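PDB 3KOS: HTH-type transcriptional activator AmpR from Citrobacter freundii, which regulates transcription of the AmpC beta-lactamase gene as a DNA-binding LysR-family activator, this chain being its effector-binding domain. Local coordinates for residues 141-146 / 153-158; 184-189 / 194-199. One frame throughout, in Å; residues are numbered along the deposited sequence.

Interaction 1: 141-146 / 153-158; sequences TMLEAA and AIAPVR
A153 opens the strand with its methyl directed at the helix and is met there by M142, modelled as selenomethionine, and by A146. The M142 chain leaves the helix extended, CG anti to the backbone N (chi1 180°, chi2 -169°), which carries two of its atoms to the methyl: SE is 3.6 Å and CG 3.7 Å from A153 CB. The bend at chi3 turns only the terminal CE. One turn on, A146 CB approaches A153 CB to 3.9 Å, a methyl-to-methyl contact that lets the backbones come close, 6.0 Å between the CA atoms of A146 and A153. I154 turns its side chain away from the helix, yet its carbonyl still meets it, with M142 SE 3.4 Å from I154 O. At A155 the methyl faces the helix again and takes the L143 branch, CD2 to A155 CB being 3.8 Å. Small alanines thus suit the strand's inner face, while the longer M142 and L143 span the widening gap. This is a helix packed on the edge strand that follows it in the LysR effector-binding domain. Within this chain strand 153-156 borders the mixed sheet, hydrogen-bonded to strand 73-86; L107 of strand 106-109 packs on M142, A146 and A153, I154 reaches helix 114-121, and helix 139-147 turns its other side to I24 and F28 of the second subunit.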
ATOM      1  N   THR A 141       3.846   0.662   1.025  1.00  7.04           N
ATOM      2  CA  THR A 141       3.768   0.537   2.485  1.00  6.79           C
ATOM      3  C   THR A 141       5.164   0.378   3.086  1.00  7.24           C
ATOM      4  O   THR A 141       5.492   0.988   4.111  1.00  7.48           O
ATOM      5  CB  THR A 141       2.896  -0.674   2.863  1.00  7.33           C
ATOM      6  OG1 THR A 141       1.595  -0.506   2.282  1.00  8.46           O
ATOM      7  CG2 THR A 141       2.767  -0.809   4.391  1.00  5.55           C
HETATM    8  N   MSE A 142       5.999  -0.433   2.449  1.00  7.21           N
HETATM    9  CA  MSE A 142       7.364  -0.624   2.942  1.00  6.54           C
HETATM   10  C   MSE A 142       8.118   0.710   3.055  1.00  8.29           C
HETATM   11  O   MSE A 142       8.839   0.943   4.030  1.00  9.79           O
HETATM   12  CB  MSE A 142       8.144  -1.562   2.015  1.00  6.90           C
HETATM   13  CG  MSE A 142       9.551  -1.790   2.478  1.00  9.60           C
HETATM   14 SE   MSE A 142      10.624  -2.695   1.089  1.00 23.37          SE
HETATM   15  CE  MSE A 142       9.524  -4.289   0.791  1.00 15.24           C
ATOM     16  N   LEU A 143       7.971   1.571   2.050  1.00  9.40           N
ATOM     17  CA  LEU A 143       8.714   2.841   2.032  1.00  7.87           C
ATOM     18  C   LEU A 143       8.157   3.856   3.023  1.00  9.96           C
ATOM     19  O   LEU A 143       8.875   4.756   3.465  1.00 10.49           O
ATOM     20  CB  LEU A 143       8.786   3.444   0.621  1.00  6.83           C
ATOM     21  CG  LEU A 143      10.045   3.066  -0.172  1.00  8.64           C
ATOM     22  CD1 LEU A 143      11.289   3.704   0.431  1.00  6.90           C
ATOM     23  CD2 LEU A 143      10.216   1.542  -0.269  1.00  9.28           C
ATOM     24  N   GLU A 144       6.882   3.722   3.373  1.00  9.59           N
ATOM     25  CA  GLU A 144       6.342   4.515   4.469  1.00  9.94           C
ATOM     26  C   GLU A 144       7.036   4.123   5.760  1.00 11.79           C
ATOM     27  O   GLU A 144       7.444   4.985   6.542  1.00 10.52           O
ATOM     28  CB  GLU A 144       4.819   4.357   4.597  1.00 10.57           C
ATOM     29  CG  GLU A 144       4.049   5.021   3.473  1.00 14.58           C
ATOM     30  CD  GLU A 144       4.322   6.522   3.395  1.00 17.16           C
ATOM     31  OE1 GLU A 144       4.836   6.984   2.349  1.00 21.16           O
ATOM     32  OE2 GLU A 144       4.035   7.229   4.388  1.00 17.52           O
ATOM     33  N   ALA A 145       7.176   2.817   5.984  1.00  8.95           N
ATOM     34  CA  ALA A 145       7.865   2.332   7.183  1.00  9.61           C
ATOM     35  C   ALA A 145       9.328   2.773   7.182  1.00 10.89           C
ATOM     36  O   ALA A 145       9.863   3.161   8.221  1.00 12.23           O
ATOM     37  CB  ALA A 145       7.767   0.812   7.280  1.00  9.10           C
ATOM     38  N   ALA A 146       9.974   2.711   6.017  1.00  9.49           N
ATOM     39  CA  ALA A 146      11.361   3.165   5.889  1.00 10.66           C
ATOM     40  C   ALA A 146      11.518   4.665   6.165  1.00 12.32           C
ATOM     41  O   ALA A 146      12.475   5.082   6.828  1.00 14.13           O
ATOM     42  CB  ALA A 146      11.932   2.805   4.511  1.00 10.03           C
ATOM     43  N   ALA A 153      14.886  -0.537   3.817  1.00 10.55           N
ATOM     44  CA  ALA A 153      14.062  -1.211   2.822  1.00 10.49           C
ATOM     45  C   ALA A 153      14.900  -1.605   1.610  1.00  9.45           C
ATOM     46  O   ALA A 153      15.999  -1.104   1.415  1.00  9.02           O
ATOM     47  CB  ALA A 153      12.947  -0.288   2.376  1.00  8.97           C
ATOM     48  N   ILE A 154      14.378  -2.516   0.806  1.00 10.77           N
ATOM     49  CA  ILE A 154      14.949  -2.755  -0.509  1.00 11.45           C
ATOM     50  C   ILE A 154      13.790  -2.831  -1.490  1.00 10.51           C
ATOM     51  O   ILE A 154      12.850  -3.612  -1.302  1.00 13.39           O
ATOM     52  CB  ILE A 154      15.867  -4.010  -0.536  1.00  9.87           C
ATOM     53  CG1 ILE A 154      16.557  -4.143  -1.906  1.00 12.05           C
ATOM     54  CG2 ILE A 154      15.088  -5.270  -0.152  1.00 11.39           C
ATOM     55  CD1 ILE A 154      17.671  -5.194  -1.933  1.00 12.46           C
ATOM     56  N   ALA A 155      13.843  -1.998  -2.525  1.00 11.05           N
ATOM     57  CA  ALA A 155      12.698  -1.821  -3.405  1.00 12.41           C
ATOM     58  C   ALA A 155      13.115  -1.218  -4.741  1.00 11.02           C
ATOM     59  O   ALA A 155      14.249  -0.752  -4.886  1.00 10.97           O
ATOM     60  CB  ALA A 155      11.641  -0.938  -2.721  1.00  9.95           C
ATOM     61  N   PRO A 156      12.206  -1.230  -5.729  1.00 10.93           N
ATOM     62  CA  PRO A 156      12.548  -0.657  -7.038  1.00  9.58           C
ATOM     63  C   PRO A 156      12.759   0.852  -6.957  1.00  9.92           C
ATOM     64  O   PRO A 156      11.811   1.611  -6.757  1.00 10.16           O
ATOM     65  CB  PRO A 156      11.321  -0.974  -7.891  1.00 11.71           C
ATOM     66  CG  PRO A 156      10.757  -2.218  -7.279  1.00 10.44           C
ATOM     67  CD  PRO A 156      10.943  -1.990  -5.779  1.00 12.27           C
ATOM     68  N   VAL A 157      13.998   1.282  -7.132  1.00  9.48           N
ATOM     69  CA  VAL A 157      14.349   2.666  -6.848  1.00 10.63           C
ATOM     70  C   VAL A 157      13.597   3.656  -7.741  1.00 11.79           C
ATOM     71  O   VAL A 157      13.221   4.737  -7.284  1.00 11.90           O
ATOM     72  CB  VAL A 157      15.875   2.908  -6.962  1.00 13.46           C
ATOM     73  CG1 VAL A 157      16.634   1.938  -6.071  1.00 14.69           C
ATOM     74  CG2 VAL A 157      16.338   2.756  -8.382  1.00 20.43           C
ATOM     75  N   ARG A 158      13.394   3.295  -9.002  1.00 10.34           N
ATOM     76  CA  ARG A 158      12.746   4.202  -9.950  1.00 11.22           C
ATOM     77  C   ARG A 158      11.262   4.436  -9.637  1.00 12.60           C
ATOM     78  O   ARG A 158      10.634   5.330 -10.218  1.00 12.44           O
ATOM     79  CB  ARG A 158      12.914   3.713 -11.396  1.00 12.48           C
TER

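Interaction 2: 184-189 / 194-199; sequences ITRLQS and PAMREF
This is an apolar helix-on-sheet contact in the alpha/beta fold that LysR effector domains share with periplasmic binding proteins: the end of strand 181-187 faces the first turns of helix 194-209, the last helix of the chain, to which a short loop joins it. Two pairs of side chains bridge the gap, I184 with F199 and R186 with M196; the strand members are alternate residues, and the helix members are about a turn apart. The backbones stay well separated, with 9.4 Å between the CA atoms of R186 and M196, so long side chains are needed to fill the layer. I184 extends its CG1 branch anti to the backbone N (chi1 -173°), bringing CD1 to the rim of the F199 ring, in its plane and 3.8 Å from CE1. F199 also makes an edge-to-face ring contact with F34. A beta-branched isoleucine suits the strand and a flat aromatic the helix-sheet layer, where L14 and I16 of strand 12-19 also touch F199. The second pair is aliphatic although one member is charged: the M196 chain, modelled as selenomethionine, crosses the R186 chain at about a right angle. Arginine fits here because its methylenes can be buried while its charged end reaches polar partners. The guanidinium forms a salt bridge with D74 and a hydrogen bond to R190 O, and the bend at chi3 (60°) turns it aside after CD, the atom that M196 CE approaches to 3.5 Å.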
ATOM      1  N   ILE A 184       2.632  -5.462 -18.400  1.00  9.29           N
ATOM      2  CA  ILE A 184       1.181  -5.389 -18.543  1.00  9.71           C
ATOM      3  C   ILE A 184       0.691  -6.720 -19.139  1.00  9.93           C
ATOM      4  O   ILE A 184       1.267  -7.222 -20.098  1.00 12.58           O
ATOM      5  CB  ILE A 184       0.740  -4.169 -19.397  1.00 10.35           C
ATOM      6  CG1 ILE A 184      -0.792  -4.025 -19.386  1.00 12.16           C
ATOM      7  CG2 ILE A 184       1.304  -4.249 -20.814  1.00 13.31           C
ATOM      8  CD1 ILE A 184      -1.299  -2.642 -19.848  1.00 10.81           C
ATOM      9  N   THR A 185      -0.347  -7.300 -18.560  1.00 10.43           N
ATOM     10  CA  THR A 185      -0.760  -8.641 -18.961  1.00 11.40           C
ATOM     11  C   THR A 185      -2.255  -8.743 -19.239  1.00 12.70           C
ATOM     12  O   THR A 185      -3.070  -8.091 -18.579  1.00 11.60           O
ATOM     13  CB  THR A 185      -0.322  -9.724 -17.922  1.00 14.61           C
ATOM     14  OG1 THR A 185      -1.087  -9.606 -16.713  1.00 11.51           O
ATOM     15  CG2 THR A 185       1.150  -9.574 -17.595  1.00 14.79           C
ATOM     16  N   ARG A 186      -2.593  -9.556 -20.238  1.00 13.31           N
ATOM     17  CA  ARG A 186      -3.975  -9.851 -20.596  1.00 12.02           C
ATOM     18  C   ARG A 186      -4.140 -11.363 -20.501  1.00 13.32           C
ATOM     19  O   ARG A 186      -3.313 -12.111 -21.022  1.00 14.61           O
ATOM     20  CB  ARG A 186      -4.234  -9.390 -22.047  1.00 13.62           C
ATOM     21  CG  ARG A 186      -5.581  -9.777 -22.624  1.00 16.50           C
ATOM     22  CD  ARG A 186      -5.662  -9.473 -24.139  1.00 16.19           C
ATOM     23  NE  ARG A 186      -4.644 -10.191 -24.911  1.00 17.28           N
ATOM     24  CZ  ARG A 186      -4.837 -11.386 -25.462  1.00 20.25           C
ATOM     25  NH1 ARG A 186      -6.008 -11.993 -25.334  1.00 19.60           N
ATOM     26  NH2 ARG A 186      -3.865 -11.973 -26.143  1.00 24.59           N
ATOM     27  N   LEU A 187      -5.179 -11.826 -19.821  1.00 15.31           N
ATOM     28  CA  LEU A 187      -5.481 -13.257 -19.862  1.00 18.15           C
ATOM     29  C   LEU A 187      -5.656 -13.627 -21.323  1.00 18.07           C
ATOM     30  O   LEU A 187      -6.305 -12.902 -22.065  1.00 18.54           O
ATOM     31  CB  LEU A 187      -6.768 -13.567 -19.104  1.00 17.29           C
ATOM     32  CG  LEU A 187      -6.670 -13.532 -17.581  1.00 22.24           C
ATOM     33  CD1 LEU A 187      -7.997 -13.940 -16.961  1.00 22.24           C
ATOM     34  CD2 LEU A 187      -5.546 -14.452 -17.117  1.00 21.91           C
ATOM     35  N   GLN A 188      -5.083 -14.746 -21.744  1.00 21.01           N
ATOM     36  CA  GLN A 188      -5.213 -15.143 -23.141  1.00 26.11           C
ATOM     37  C   GLN A 188      -6.673 -15.306 -23.543  1.00 22.94           C
ATOM     38  O   GLN A 188      -7.022 -15.141 -24.707  1.00 24.60           O
ATOM     39  CB  GLN A 188      -4.396 -16.401 -23.443  1.00 31.43           C
ATOM     40  CG  GLN A 188      -2.896 -16.143 -23.384  1.00 33.95           C
ATOM     41  CD  GLN A 188      -2.068 -17.221 -24.056  1.00 45.03           C
ATOM     42  OE1 GLN A 188      -2.378 -18.416 -23.964  1.00 47.05           O
ATOM     43  NE2 GLN A 188      -0.995 -16.804 -24.729  1.00 43.38           N
ATOM     44  N   SER A 189      -7.534 -15.586 -22.571  1.00 24.34           N
ATOM     45  CA  SER A 189      -8.958 -15.756 -22.850  1.00 23.78           C
ATOM     46  C   SER A 189      -9.744 -14.447 -22.848  1.00 24.75           C
ATOM     47  O   SER A 189     -10.944 -14.446 -23.115  1.00 27.80           O
ATOM     48  CB  SER A 189      -9.578 -16.732 -21.850  1.00 27.90           C
ATOM     49  OG  SER A 189      -9.418 -16.255 -20.528  1.00 28.71           O
ATOM     50  N   PRO A 194      -9.919  -2.370 -29.018  1.00 15.54           N
ATOM     51  CA  PRO A 194      -9.149  -1.229 -29.523  1.00 17.19           C
ATOM     52  C   PRO A 194      -8.636  -0.331 -28.395  1.00 13.66           C
ATOM     53  O   PRO A 194      -7.523   0.185 -28.487  1.00 12.50           O
ATOM     54  CB  PRO A 194     -10.169  -0.459 -30.372  1.00 17.40           C
ATOM     55  CG  PRO A 194     -11.211  -1.459 -30.725  1.00 19.63           C
ATOM     56  CD  PRO A 194     -11.261  -2.460 -29.617  1.00 17.42           C
ATOM     57  N   ALA A 195      -9.450  -0.129 -27.367  1.00 13.10           N
ATOM     58  CA  ALA A 195      -9.058   0.716 -26.236  1.00 12.51           C
ATOM     59  C   ALA A 195      -7.829   0.126 -25.545  1.00 11.44           C
ATOM     60  O   ALA A 195      -6.917   0.853 -25.153  1.00 11.44           O
ATOM     61  CB  ALA A 195     -10.202   0.850 -25.252  1.00 14.80           C
HETATM   62  N   MSE A 196      -7.805  -1.195 -25.406  1.00 11.24           N
HETATM   63  CA  MSE A 196      -6.647  -1.870 -24.820  1.00 11.31           C
HETATM   64  C   MSE A 196      -5.398  -1.679 -25.679  1.00 14.17           C
HETATM   65  O   MSE A 196      -4.331  -1.333 -25.168  1.00 10.54           O
HETATM   66  CB  MSE A 196      -6.944  -3.360 -24.597  1.00 11.32           C
HETATM   67  CG  MSE A 196      -8.010  -3.593 -23.527  1.00 12.28           C
HETATM   68 SE   MSE A 196      -8.744  -5.426 -23.593  1.00 26.06          SE
HETATM   69  CE  MSE A 196      -7.115  -6.410 -23.150  1.00 14.22           C
ATOM     70  N   ARG A 197      -5.528  -1.878 -26.993  1.00 12.12           N
ATOM     71  CA  ARG A 197      -4.374  -1.730 -27.866  1.00 11.44           C
ATOM     72  C   ARG A 197      -3.834  -0.312 -27.775  1.00 12.33           C
ATOM     73  O   ARG A 197      -2.623  -0.096 -27.771  1.00 11.23           O
ATOM     74  CB  ARG A 197      -4.730  -2.076 -29.327  1.00 13.01           C
ATOM     75  CG  ARG A 197      -4.886  -3.569 -29.597  1.00 17.19           C
ATOM     76  CD  ARG A 197      -5.106  -3.866 -31.108  1.00 19.13           C
ATOM     77  NE  ARG A 197      -6.454  -3.502 -31.528  1.00 17.53           N
ATOM     78  CZ  ARG A 197      -7.507  -4.307 -31.410  1.00 18.23           C
ATOM     79  NH1 ARG A 197      -7.353  -5.519 -30.902  1.00 19.21           N
ATOM     80  NH2 ARG A 197      -8.711  -3.908 -31.801  1.00 18.73           N
ATOM     81  N   GLU A 198      -4.738   0.656 -27.715  1.00 10.81           N
ATOM     82  CA  GLU A 198      -4.341   2.055 -27.651  1.00 12.20           C
ATOM     83  C   GLU A 198      -3.647   2.400 -26.343  1.00 13.87           C
ATOM     84  O   GLU A 198      -2.608   3.061 -26.334  1.00 13.60           O
ATOM     85  CB  GLU A 198      -5.547   2.955 -27.913  1.00 15.14           C
ATOM     86  CG  GLU A 198      -5.913   2.940 -29.402  1.00 16.43           C
ATOM     87  CD  GLU A 198      -7.211   3.633 -29.731  1.00 17.90           C
ATOM     88  OE1 GLU A 198      -7.988   3.948 -28.808  1.00 17.77           O
ATOM     89  OE2 GLU A 198      -7.462   3.848 -30.938  1.00 18.32           O
ATOM     90  N   PHE A 199      -4.217   1.947 -25.235  1.00  9.54           N
ATOM     91  CA  PHE A 199      -3.570   2.165 -23.948  1.00 11.29           C
ATOM     92  C   PHE A 199      -2.177   1.522 -23.892  1.00 12.51           C
ATOM     93  O   PHE A 199      -1.221   2.143 -23.437  1.00 10.99           O
ATOM     94  CB  PHE A 199      -4.439   1.654 -22.803  1.00 10.23           C
ATOM     95  CG  PHE A 199      -3.804   1.834 -21.451  1.00 10.88           C
ATOM     96  CD1 PHE A 199      -3.012   0.838 -20.912  1.00 12.01           C
ATOM     97  CD2 PHE A 199      -3.969   3.017 -20.746  1.00 11.08           C
ATOM     98  CE1 PHE A 199      -2.411   0.999 -19.668  1.00 13.30           C
ATOM     99  CE2 PHE A 199      -3.368   3.189 -19.504  1.00 11.17           C
ATOM    100  CZ  PHE A 199      -2.592   2.173 -18.965  1.00 11.16           C
TER

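Both contacts set a helix against the same mixed sheet, but on opposite sides of the chain's centre, with their own centres about 29 Å apart and nearest atoms about 14 Å apart. Interaction 1 lies on strand 153-156, an edge strand of the sheet within this chain, interaction 2 on the interior strand 181-187. The first is wholly buried and relies on alanine methyls for close approach; the second spans a wider gap with long side chains and has a partly exposed arginine whose charge is satisfied outside the pair. Neither has a hydrogen bond between its segments. Interaction 1 adjoins the second subunit through its helix, whereas no other chain of the assembly touches interaction 2.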